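Local coordinates for probable antibiotics synthesis protein (PDB 1V70) that is of unknown function but has a cupin fold, pairs with a second copy of itself, and probably binds a metal ion, at residues P21-Q24 against L29-L32; K42-V45 against D50-Y53. All coordinates share one frame; numbering follows the deposited sequence.

Interaction 1 is mostly buried: 21-24 and 29-32 form a bulged antiparallel hairpin at the outer side of the five-stranded sheet, burying 337 Å² between them. Interaction 2 is far sparser, at 73 Å², and runs across the cupin interior, from strand 40-44 of the four-stranded sheet to strand 50-55 of the five-stranded one, between 95-102 and 75-79. The centres of interactions 1 and 2 lie about 14 Å apart. The chemistry follows the place: backbone bonds and apolar packing hold interaction 1, with a sodium ion at its outer side, whereas two polar side chains meet in interaction 2. Strand 50-55 shares a sheet with the hairpin, and both contacts reach the second subunit.

Interaction 1 (P21-Q24 against L29-L32); sequences PVFQ and LYDL. With NA (sodium ion), chain B.
Val-22 and Phe-23 together face Tyr-30 in a classic beta bulge: across antiparallel strands at 173°, Tyr-30 O accepts from Val-22 N (2.9 Å) and Phe-23 N (3.2 Å), both donors lying in the carbonyl plane. Tyr-30 N returns a bond to Phe-23 O at 3.1 Å. The extra residue, Val-22 with psi -60°, directs its CB toward the partner strand, so that this atom meets the edge of the Tyr-30 ring 3.9 Å from CD2. Its CG2 reaches Leu-32 CG at 4.0 Å, while CG1, anti to the backbone N, covers a face of the neighbouring Phe-23 ring. Phe-23 and Tyr-30 lie side by side as an oblique pair, ring planes at 40°, with Phe-23 CD2 3.8 Å from Tyr-30 CD2. On the face carrying Asp-31 and Gln-24, a water links Asp-31 OD1 to Phe-23 O. Val-22 O binds the sodium ion at 2.3 Å; five waters complete the shell, one of them donating to Gln-24 OE1. Leu-6 and Leu-9 of helix 6-9 pack on Leu-32, and Leu-9 also on Val-22; Leu-98 and Val-100 of strand 95-102 back Tyr-30, and Phe-78 of the second subunit meets the Phe-23 ring.

Interaction 2 (K42-V45 against D50-Y53); sequences KVHV and DKVY
The imidazole of His-44 has Lys-51 NZ at its edge, in the ring plane, with NZ 3.1 Å from His-44 NE2 and 3.3 Å from His-44 CE1. The amine is skewed toward the CE1 side, since the angle CE1-NE2-NZ is only about 86°. Two further histidines adjoin this ring: His-46 meets it edge-to-face, and the plane of His-85 is turned about 55° from it. His-44 reaches inward because its CG takes the position between the backbone N and the carbonyl carbon (chi1 65°). Lys-51 starts extended from the opposite sheet, CB directed toward strand 40-44, and bends at chi3 before NZ; the two side chains cross at about a right angle. NZ has its stronger polar partner in His-85 NE2, to which it is hydrogen-bonded, and a weak bond to Gln-41 OE1. Gln-41 OE1 is also hydrogen-bonded to Tyr-53 OH, while Val-99 and Thr-101 pack on the lysine. His-44, His-46 and His-85 appear to occupy the places of the metal-binding histidines of the cupin motifs, and Lys-51 appears to stand where many cupins carry a glutamate. The bound sodium ion lies well outside this cluster; here the lysine amine lies beside His-44 and is hydrogen-bonded to His-85, consistent with a cupin-type pocket in which an amine sits where a glutamate is often found.

Interaction 1 (P21-Q24 against L29-L32)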
loop_
_atom_site.group_PDB
_atom_site.type_symbol
_atom_site.label_atom_id
_atom_site.label_comp_id
_atom_site.label_asym_id
_atom_site.label_seq_id
_atom_site.Cartn_x
_atom_site.Cartn_y
_atom_site.Cartn_z
ATOM N N PRO A 21 4.019 -12.510 -1.743
ATOM C CA PRO A 21 4.562 -11.753 -0.612
ATOM C C PRO A 21 5.661 -10.796 -1.054
ATOM O O PRO A 21 6.559 -11.173 -1.802
ATOM C CB PRO A 21 5.099 -12.856 0.302
ATOM C CG PRO A 21 4.238 -14.036 -0.026
ATOM C CD PRO A 21 4.167 -13.959 -1.524
ATOM N N VAL A 22 5.575 -9.549 -0.607
ATOM C CA VAL A 22 6.585 -8.552 -0.935
ATOM C C VAL A 22 7.452 -8.380 0.311
ATOM O O VAL A 22 8.660 -8.620 0.276
ATOM C CB VAL A 22 5.935 -7.205 -1.329
ATOM C CG1 VAL A 22 7.015 -6.195 -1.695
ATOM C CG2 VAL A 22 4.990 -7.409 -2.510
ATOM N N PHE A 23 6.820 -7.972 1.408
ATOM C CA PHE A 23 7.486 -7.794 2.697
ATOM C C PHE A 23 6.581 -8.409 3.757
ATOM O O PHE A 23 5.361 -8.482 3.581
ATOM C CB PHE A 23 7.667 -6.316 3.053
ATOM C CG PHE A 23 8.378 -5.508 2.009
ATOM C CD1 PHE A 23 9.667 -5.834 1.596
ATOM C CD2 PHE A 23 7.756 -4.394 1.455
ATOM C CE1 PHE A 23 10.325 -5.054 0.645
ATOM C CE2 PHE A 23 8.400 -3.613 0.509
ATOM C CZ PHE A 23 9.687 -3.940 0.102
ATOM N N GLN A 24 7.171 -8.833 4.867
ATOM C CA GLN A 24 6.374 -9.420 5.942
ATOM C C GLN A 24 7.068 -9.297 7.287
ATOM O O GLN A 24 8.284 -9.366 7.394
ATOM C CB GLN A 24 6.078 -10.896 5.604
ATOM C CG GLN A 24 7.310 -11.833 5.645
ATOM C CD GLN A 24 8.217 -11.565 4.455
ATOM O OE1 GLN A 24 9.180 -10.818 4.523
ATOM N NE2 GLN A 24 7.912 -12.272 3.345
ATOM N N LEU A 29 1.489 -7.635 6.671
ATOM C CA LEU A 29 1.695 -8.423 5.470
ATOM C C LEU A 29 1.544 -7.396 4.355
ATOM O O LEU A 29 0.591 -6.617 4.345
ATOM C CB LEU A 29 0.629 -9.506 5.312
ATOM C CG LEU A 29 0.653 -10.672 6.302
ATOM C CD1 LEU A 29 -0.423 -11.669 5.911
ATOM C CD2 LEU A 29 2.024 -11.338 6.298
ATOM N N TYR A 30 2.503 -7.375 3.441
ATOM C CA TYR A 30 2.489 -6.442 2.319
ATOM C C TYR A 30 2.586 -7.370 1.118
ATOM O O TYR A 30 3.666 -7.876 0.797
ATOM C CB TYR A 30 3.707 -5.519 2.411
ATOM C CG TYR A 30 3.604 -4.237 1.615
ATOM C CD1 TYR A 30 3.019 -3.089 2.161
ATOM C CD2 TYR A 30 4.119 -4.162 0.326
ATOM C CE1 TYR A 30 2.961 -1.895 1.432
ATOM C CE2 TYR A 30 4.067 -2.982 -0.405
ATOM C CZ TYR A 30 3.491 -1.852 0.153
ATOM O OH TYR A 30 3.479 -0.683 -0.574
ATOM N N ASP A 31 1.447 -7.606 0.470
ATOM C CA ASP A 31 1.370 -8.539 -0.650
ATOM C C ASP A 31 0.790 -7.982 -1.932
ATOM O O ASP A 31 0.187 -6.911 -1.957
ATOM C CB ASP A 31 0.472 -9.730 -0.285
ATOM C CG ASP A 31 0.852 -10.390 1.014
ATOM O OD1 ASP A 31 2.046 -10.671 1.207
ATOM O OD2 ASP A 31 -0.056 -10.645 1.838
ATOM N N LEU A 32 0.969 -8.753 -2.997
ATOM C CA LEU A 32 0.376 -8.444 -4.283
ATOM C C LEU A 32 -0.589 -9.600 -4.525
ATOM O O LEU A 32 -0.248 -10.758 -4.268
ATOM C CB LEU A 32 1.410 -8.447 -5.412
ATOM C CG LEU A 32 2.430 -7.318 -5.518
ATOM C CD1 LEU A 32 3.323 -7.578 -6.726
ATOM C CD2 LEU A 32 1.720 -5.977 -5.657
HETATM NA NA NA B . 10.328 -10.236 0.154
HETATM O O HOH W 1 8.748 -12.218 0.481
HETATM O O HOH W 2 9.388 -10.570 -2.282
HETATM O O HOH W 3 3.869 -10.611 3.005
HETATM O O HOH W 4 10.788 -11.098 2.550
HETATM O O HOH W 5 12.092 -8.579 0.616
HETATM O O HOH W 6 12.093 -11.988 -0.646
#

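Interaction 2 (K42-V45 against D50-Y53)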
loop_
_atom_site.group_PDB
_atom_site.type_symbol
_atom_site.label_atom_id
_atom_site.label_comp_id
_atom_site.label_asym_id
_atom_site.label_seq_id
_atom_site.Cartn_x
_atom_site.Cartn_y
_atom_site.Cartn_z
ATOM N N LYS A 42 -11.710 -15.783 -1.419
ATOM C CA LYS A 42 -12.975 -16.112 -0.773
ATOM C C LYS A 42 -13.220 -15.190 0.408
ATOM O O LYS A 42 -12.282 -14.701 1.038
ATOM C CB LYS A 42 -12.980 -17.565 -0.286
ATOM C CG LYS A 42 -12.668 -18.601 -1.347
ATOM C CD LYS A 42 -12.714 -20.004 -0.754
ATOM C CE LYS A 42 -12.333 -21.058 -1.776
ATOM N NZ LYS A 42 -10.939 -20.866 -2.266
ATOM N N VAL A 43 -14.493 -14.956 0.701
ATOM C CA VAL A 43 -14.872 -14.095 1.806
ATOM C C VAL A 43 -14.398 -14.697 3.117
ATOM O O VAL A 43 -14.560 -15.894 3.359
ATOM C CB VAL A 43 -16.398 -13.915 1.864
ATOM C CG1 VAL A 43 -16.787 -13.086 3.079
ATOM C CG2 VAL A 43 -16.879 -13.251 0.586
ATOM N N HIS A 44 -13.801 -13.870 3.962
ATOM C CA HIS A 44 -13.417 -14.368 5.260
ATOM C C HIS A 44 -13.304 -13.228 6.266
ATOM O O HIS A 44 -13.500 -12.063 5.943
ATOM C CB HIS A 44 -12.071 -15.071 5.094
ATOM C CG HIS A 44 -11.025 -14.065 4.689
ATOM N ND1 HIS A 44 -10.018 -13.674 5.509
ATOM C CD2 HIS A 44 -10.840 -13.445 3.444
ATOM C CE1 HIS A 44 -9.245 -12.854 4.777
ATOM N NE2 HIS A 44 -9.712 -12.696 3.537
ATOM N N VAL A 45 -13.078 -13.604 7.517
ATOM C CA VAL A 45 -13.025 -12.653 8.610
ATOM C C VAL A 45 -11.719 -12.785 9.375
ATOM O O VAL A 45 -11.290 -13.893 9.702
ATOM C CB VAL A 45 -14.191 -12.882 9.608
ATOM C CG1 VAL A 45 -14.018 -11.989 10.828
ATOM C CG2 VAL A 45 -15.520 -12.599 8.936
ATOM N N ASP A 50 -6.741 -5.579 10.222
ATOM C CA ASP A 50 -7.425 -4.734 9.254
ATOM C C ASP A 50 -6.752 -5.022 7.919
ATOM O O ASP A 50 -5.584 -5.405 7.879
ATOM C CB ASP A 50 -7.262 -3.243 9.580
ATOM C CG ASP A 50 -8.004 -2.827 10.834
ATOM O OD1 ASP A 50 -9.076 -3.394 11.117
ATOM O OD2 ASP A 50 -7.520 -1.911 11.528
ATOM N N LYS A 51 -7.488 -4.849 6.829
ATOM C CA LYS A 51 -6.923 -5.085 5.509
ATOM C C LYS A 51 -7.336 -3.982 4.549
ATOM O O LYS A 51 -8.444 -3.456 4.631
ATOM C CB LYS A 51 -7.381 -6.445 4.963
ATOM C CG LYS A 51 -6.844 -6.753 3.573
ATOM C CD LYS A 51 -7.433 -8.033 3.009
ATOM C CE LYS A 51 -6.999 -9.240 3.811
ATOM N NZ LYS A 51 -7.587 -10.489 3.258
ATOM N N VAL A 52 -6.429 -3.613 3.654
ATOM C CA VAL A 52 -6.719 -2.600 2.651
ATOM C C VAL A 52 -6.321 -3.127 1.277
ATOM O O VAL A 52 -5.205 -3.624 1.090
ATOM C CB VAL A 52 -5.950 -1.280 2.897
ATOM C CG1 VAL A 52 -6.261 -0.282 1.783
ATOM C CG2 VAL A 52 -6.334 -0.693 4.246
ATOM N N TYR A 53 -7.251 -3.036 0.331
ATOM C CA TYR A 53 -7.025 -3.456 -1.051
ATOM C C TYR A 53 -6.816 -2.196 -1.885
ATOM O O TYR A 53 -7.592 -1.245 -1.766
ATOM C CB TYR A 53 -8.255 -4.158 -1.629
ATOM C CG TYR A 53 -8.655 -5.460 -0.980
ATOM C CD1 TYR A 53 -7.985 -6.650 -1.272
ATOM C CD2 TYR A 53 -9.756 -5.515 -0.131
ATOM C CE1 TYR A 53 -8.413 -7.863 -0.740
ATOM C CE2 TYR A 53 -10.190 -6.720 0.407
ATOM C CZ TYR A 53 -9.520 -7.887 0.096
ATOM O OH TYR A 53 -9.980 -9.082 0.600
#